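ERPC (Borrelia burgdorferi, PDB 4BXM) is an outer-surface lipoprotein that probably binds the host complement regulator factor H, which would help the Lyme disease spirochaete resist complement attack. Local coordinates at residues A85-Y97 against N108-E120. Sequence-based numbering, arbitrary orientation.
Sequences AMTEGGSFKTSLY and NGIQNKEIITKIE
I115 lies over one face of the F92 ring, its CB 3.5 Å from CZ, while T117 CG2 sits at that ring's edge, near its plane; F82 adds an edge-to-face contact. The Y97 ring has the aliphatic part of K113 over one face, K113 CD 3.8 Å from Y97 CG, a CH-pi contact. These rings mark one side of an antiparallel pairing in the Borrelia outer surface protein E family fold, where strand 90-93 runs at 162° to strand 114-120 and closes one margin of the sheet. F92 and I115 form a hydrogen-bonded pair whose I115 N to F92 O bond measures 2.7 Å and is almost straight. The F92 ring reaches I115 because its CG occupies the position between backbone N and carbonyl carbon (chi1 59°), laying the two side chains side by side. F92 also touches L74 of strand 67-74, and I115 touches F130 of strand 125-134, the next strand in the sheet.

Regular pairing lapses between the K93-E114 and Y97-I110 pairs; S95 and L96 both face S73 of strand 67-74, a classic beta bulge against that strand. Here K113 O is gripped twice by T94, through its backbone N and through OG1, the latter at 2.6 Å in the carbonyl plane and on a lone pair. A water donates to T94 OG1 and to I110 O and accepts from K113 N, bridging the break before Y97 and I110 resume the ladder with a reciprocal pair of backbone bonds.

At the other end the turn out of helix 79-88 passes through G89, whose positive phi suits glycine. T117 OG1 donates to A85 O over 2.6 Å, 37° out of the carbonyl plane, and G89 N approaches that oxygen from the opposite face, 3.0 Å away.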
loop_
_atom_site.group_PDB
_atom_site.type_symbol
_atom_site.label_atom_id
_atom_site.label_comp_id
_atom_site.label_asym_id
_atom_site.label_seq_id
_atom_site.Cartn_x
_atom_site.Cartn_y
_atom_site.Cartn_z
ATOM N N ALA A 85 -2.332 1.363 -12.450
ATOM C CA ALA A 85 -1.377 2.129 -11.634
ATOM C C ALA A 85 -0.338 1.259 -11.005
ATOM O O ALA A 85 0.855 1.673 -10.834
ATOM C CB ALA A 85 -2.089 2.823 -10.498
ATOM N N MET A 86 -0.776 0.080 -10.544
ATOM C CA MET A 86 0.133 -0.791 -9.815
ATOM C C MET A 86 1.039 -1.697 -10.701
ATOM O O MET A 86 1.877 -2.442 -10.187
ATOM C CB MET A 86 -0.656 -1.693 -8.846
ATOM C CG MET A 86 -1.339 -0.960 -7.743
ATOM S SD MET A 86 -0.331 0.085 -6.633
ATOM C CE MET A 86 0.371 -1.109 -5.522
ATOM N N THR A 87 0.842 -1.664 -11.997
ATOM C CA THR A 87 1.647 -2.443 -12.908
ATOM C C THR A 87 2.388 -1.588 -13.958
ATOM O O THR A 87 3.485 -1.999 -14.389
ATOM C CB THR A 87 0.781 -3.454 -13.670
ATOM O OG1 THR A 87 -0.224 -2.765 -14.403
ATOM C CG2 THR A 87 0.155 -4.430 -12.682
ATOM N N GLU A 88 1.833 -0.400 -14.257
ATOM C CA GLU A 88 2.386 0.540 -15.187
ATOM C C GLU A 88 2.696 1.903 -14.627
ATOM O O GLU A 88 3.305 2.674 -15.388
ATOM C CB GLU A 88 1.445 0.779 -16.363
ATOM C CG GLU A 88 0.949 -0.482 -17.069
ATOM C CD GLU A 88 -0.058 -0.131 -18.136
ATOM O OE1 GLU A 88 -0.011 1.031 -18.587
ATOM O OE2 GLU A 88 -0.905 -0.976 -18.480
ATOM N N GLY A 89 2.272 2.258 -13.385
ATOM C CA GLY A 89 2.388 3.649 -12.923
ATOM C C GLY A 89 1.164 4.398 -13.409
ATOM O O GLY A 89 0.620 4.075 -14.458
ATOM N N GLY A 90 0.625 5.295 -12.570
ATOM C CA GLY A 90 -0.664 5.958 -12.877
ATOM C C GLY A 90 -1.280 6.499 -11.606
ATOM O O GLY A 90 -0.565 6.829 -10.686
ATOM N N SER A 91 -2.617 6.466 -11.490
ATOM C CA SER A 91 -3.236 7.004 -10.284
ATOM C C SER A 91 -4.575 6.269 -10.038
ATOM O O SER A 91 -5.187 5.717 -10.948
ATOM C CB SER A 91 -3.411 8.550 -10.375
ATOM O OG SER A 91 -4.378 8.808 -11.382
ATOM N N PHE A 92 -4.966 6.204 -8.776
ATOM C CA PHE A 92 -6.304 5.706 -8.410
ATOM C C PHE A 92 -6.742 6.427 -7.150
ATOM O O PHE A 92 -5.924 6.923 -6.334
ATOM C CB PHE A 92 -6.349 4.155 -8.243
ATOM C CG PHE A 92 -5.408 3.666 -7.202
ATOM C CD1 PHE A 92 -4.059 3.518 -7.488
ATOM C CD2 PHE A 92 -5.841 3.471 -5.894
ATOM C CE1 PHE A 92 -3.189 3.093 -6.515
ATOM C CE2 PHE A 92 -4.955 3.106 -4.904
ATOM C CZ PHE A 92 -3.630 2.898 -5.226
ATOM N N LYS A 93 -8.051 6.461 -6.975
ATOM C CA LYS A 93 -8.670 6.984 -5.759
ATOM C C LYS A 93 -9.036 5.883 -4.755
ATOM O O LYS A 93 -9.814 4.996 -5.061
ATOM C CB LYS A 93 -9.905 7.819 -6.134
ATOM C CG LYS A 93 -10.200 8.931 -5.125
ATOM C CD LYS A 93 -11.581 9.542 -5.376
ATOM C CE LYS A 93 -12.673 8.637 -4.784
ATOM N NZ LYS A 93 -14.026 8.886 -5.380
ATOM N N THR A 94 -8.553 6.011 -3.530
ATOM C CA THR A 94 -9.040 5.203 -2.438
ATOM C C THR A 94 -10.351 5.747 -1.864
ATOM O O THR A 94 -10.604 6.955 -1.946
ATOM C CB THR A 94 -7.949 5.144 -1.376
ATOM O OG1 THR A 94 -7.585 6.459 -0.884
ATOM C CG2 THR A 94 -6.707 4.544 -2.042
ATOM N N SER A 95 -11.169 4.886 -1.261
ATOM C CA SER A 95 -12.378 5.299 -0.537
ATOM C C SER A 95 -11.924 5.625 0.858
ATOM O O SER A 95 -12.266 6.662 1.469
ATOM C CB SER A 95 -13.397 4.152 -0.538
ATOM O OG SER A 95 -12.690 2.930 -0.297
ATOM N N LEU A 96 -10.949 4.879 1.299
ATOM C CA LEU A 96 -10.449 5.060 2.635
ATOM C C LEU A 96 -8.996 4.712 2.756
ATOM O O LEU A 96 -8.585 3.706 2.227
ATOM C CB LEU A 96 -11.308 4.152 3.520
ATOM C CG LEU A 96 -11.229 4.400 4.971
ATOM C CD1 LEU A 96 -11.868 5.757 5.302
ATOM C CD2 LEU A 96 -11.960 3.227 5.626
ATOM N N TYR A 97 -8.194 5.584 3.396
ATOM C CA TYR A 97 -6.779 5.368 3.562
ATOM C C TYR A 97 -6.409 5.602 5.022
ATOM O O TYR A 97 -6.709 6.689 5.570
ATOM C CB TYR A 97 -6.009 6.321 2.637
ATOM C CG TYR A 97 -4.527 6.180 2.766
ATOM C CD1 TYR A 97 -3.832 6.774 3.814
ATOM C CD2 TYR A 97 -3.783 5.421 1.843
ATOM C CE1 TYR A 97 -2.466 6.589 3.987
ATOM C CE2 TYR A 97 -2.430 5.201 2.026
ATOM C CZ TYR A 97 -1.754 5.812 3.085
ATOM O OH TYR A 97 -0.369 5.667 3.199
ATOM N N ASN A 108 -7.645 7.957 12.167
ATOM C CA ASN A 108 -9.061 8.251 11.854
ATOM C C ASN A 108 -9.467 8.112 10.411
ATOM O O ASN A 108 -10.656 8.239 10.063
ATOM C CB ASN A 108 -9.433 9.638 12.347
ATOM C CG ASN A 108 -9.461 9.744 13.872
ATOM O OD1 ASN A 108 -9.217 10.812 14.423
ATOM N ND2 ASN A 108 -9.775 8.655 14.549
ATOM N N GLY A 109 -8.480 7.791 9.588
ATOM C CA GLY A 109 -8.650 7.590 8.140
ATOM C C GLY A 109 -8.732 8.919 7.384
ATOM O O GLY A 109 -9.003 9.987 7.979
ATOM N N ILE A 110 -8.398 8.884 6.096
ATOM C CA ILE A 110 -8.720 9.992 5.149
ATOM C C ILE A 110 -9.516 9.332 4.016
ATOM O O ILE A 110 -9.202 8.221 3.620
ATOM C CB ILE A 110 -7.465 10.792 4.739
ATOM C CG1 ILE A 110 -7.805 11.958 3.776
ATOM C CG2 ILE A 110 -6.333 9.925 4.150
ATOM C CD1 ILE A 110 -6.606 12.823 3.529
ATOM N N GLN A 111 -10.614 9.942 3.591
ATOM C CA GLN A 111 -11.461 9.439 2.520
ATOM C C GLN A 111 -11.099 10.123 1.194
ATOM O O GLN A 111 -10.716 11.271 1.201
ATOM C CB GLN A 111 -12.954 9.771 2.785
ATOM C CG GLN A 111 -13.689 8.615 3.335
ATOM C CD GLN A 111 -15.030 8.883 4.003
ATOM O OE1 GLN A 111 -15.701 9.871 3.810
ATOM N NE2 GLN A 111 -15.421 7.910 4.809
ATOM N N ASN A 112 -11.373 9.441 0.085
ATOM C CA ASN A 112 -11.147 9.964 -1.219
ATOM C C ASN A 112 -9.711 10.369 -1.523
ATOM O O ASN A 112 -9.513 11.223 -2.317
ATOM C CB ASN A 112 -12.090 11.187 -1.442
ATOM C CG ASN A 112 -13.523 10.842 -1.130
ATOM O OD1 ASN A 112 -14.191 11.515 -0.324
ATOM N ND2 ASN A 112 -13.982 9.756 -1.681
ATOM N N LYS A 113 -8.709 9.795 -0.892
ATOM C CA LYS A 113 -7.295 10.247 -1.180
ATOM C C LYS A 113 -6.796 9.538 -2.449
ATOM O O LYS A 113 -6.947 8.318 -2.612
ATOM C CB LYS A 113 -6.411 9.922 -0.055
ATOM C CG LYS A 113 -4.916 10.034 -0.296
ATOM C CD LYS A 113 -4.198 9.557 0.959
ATOM C CE LYS A 113 -2.680 9.621 0.829
ATOM N NZ LYS A 113 -2.335 10.984 0.370
ATOM N N GLU A 114 -6.250 10.304 -3.337
ATOM C CA GLU A 114 -5.749 9.898 -4.608
ATOM C C GLU A 114 -4.336 9.375 -4.341
ATOM O O GLU A 114 -3.552 10.016 -3.683
ATOM C CB GLU A 114 -5.724 11.136 -5.545
ATOM C CG GLU A 114 -5.552 10.854 -7.072
ATOM C CD GLU A 114 -6.710 10.030 -7.716
ATOM O OE1 GLU A 114 -7.895 10.100 -7.240
ATOM O OE2 GLU A 114 -6.458 9.271 -8.715
ATOM N N ILE A 115 -4.038 8.213 -4.871
ATOM C CA ILE A 115 -2.676 7.628 -4.831
ATOM C C ILE A 115 -2.030 7.715 -6.209
ATOM O O ILE A 115 -2.589 7.232 -7.187
ATOM C CB ILE A 115 -2.731 6.161 -4.381
ATOM C CG1 ILE A 115 -3.330 6.024 -2.997
ATOM C CG2 ILE A 115 -1.358 5.507 -4.338
ATOM C CD1 ILE A 115 -2.651 6.813 -1.940
ATOM N N ILE A 116 -0.846 8.325 -6.272
ATOM C CA ILE A 116 -0.088 8.452 -7.495
ATOM C C ILE A 116 1.097 7.496 -7.461
ATOM O O ILE A 116 1.843 7.503 -6.528
ATOM C CB ILE A 116 0.327 9.910 -7.756
ATOM C CG1 ILE A 116 -0.966 10.701 -8.124
ATOM C CG2 ILE A 116 1.259 9.972 -8.950
ATOM C CD1 ILE A 116 -0.722 12.186 -8.299
ATOM N N THR A 117 1.198 6.626 -8.468
ATOM C CA THR A 117 2.266 5.613 -8.503
ATOM C C THR A 117 3.224 5.925 -9.641
ATOM O O THR A 117 2.859 6.577 -10.608
ATOM C CB THR A 117 1.745 4.166 -8.713
ATOM O OG1 THR A 117 1.153 4.056 -9.969
ATOM C CG2 THR A 117 0.695 3.727 -7.623
ATOM N N LYS A 118 4.465 5.484 -9.459
ATOM C CA LYS A 118 5.575 5.740 -10.354
ATOM C C LYS A 118 6.392 4.421 -10.337
ATOM O O LYS A 118 6.547 3.804 -9.295
ATOM C CB LYS A 118 6.536 6.864 -9.812
ATOM C CG LYS A 118 5.930 8.235 -9.471
ATOM C CD LYS A 118 6.979 9.231 -9.025
ATOM C CE LYS A 118 6.377 10.365 -8.202
ATOM N NZ LYS A 118 7.276 11.555 -8.114
ATOM N N ILE A 119 7.005 4.078 -11.474
ATOM C CA ILE A 119 7.983 2.967 -11.532
ATOM C C ILE A 119 9.369 3.596 -11.310
ATOM O O ILE A 119 9.771 4.505 -12.038
ATOM C CB ILE A 119 7.855 2.183 -12.866
ATOM C CG1 ILE A 119 6.484 1.499 -12.923
ATOM C CG2 ILE A 119 8.936 1.103 -12.959
ATOM C CD1 ILE A 119 6.083 0.990 -14.282
ATOM N N GLU A 120 10.027 3.208 -10.236
ATOM C CA GLU A 120 11.380 3.677 -9.940
ATOM C C GLU A 120 12.323 2.510 -9.626
ATOM O O GLU A 120 11.906 1.474 -9.128
ATOM C CB GLU A 120 11.358 4.656 -8.775
ATOM C CG GLU A 120 10.551 5.897 -9.090
ATOM C CD GLU A 120 10.737 6.994 -8.093
ATOM O OE1 GLU A 120 11.715 7.772 -8.251
ATOM O OE2 GLU A 120 9.894 7.066 -7.154
HETATM O O HOH W 1 -9.139 7.653 0.862
#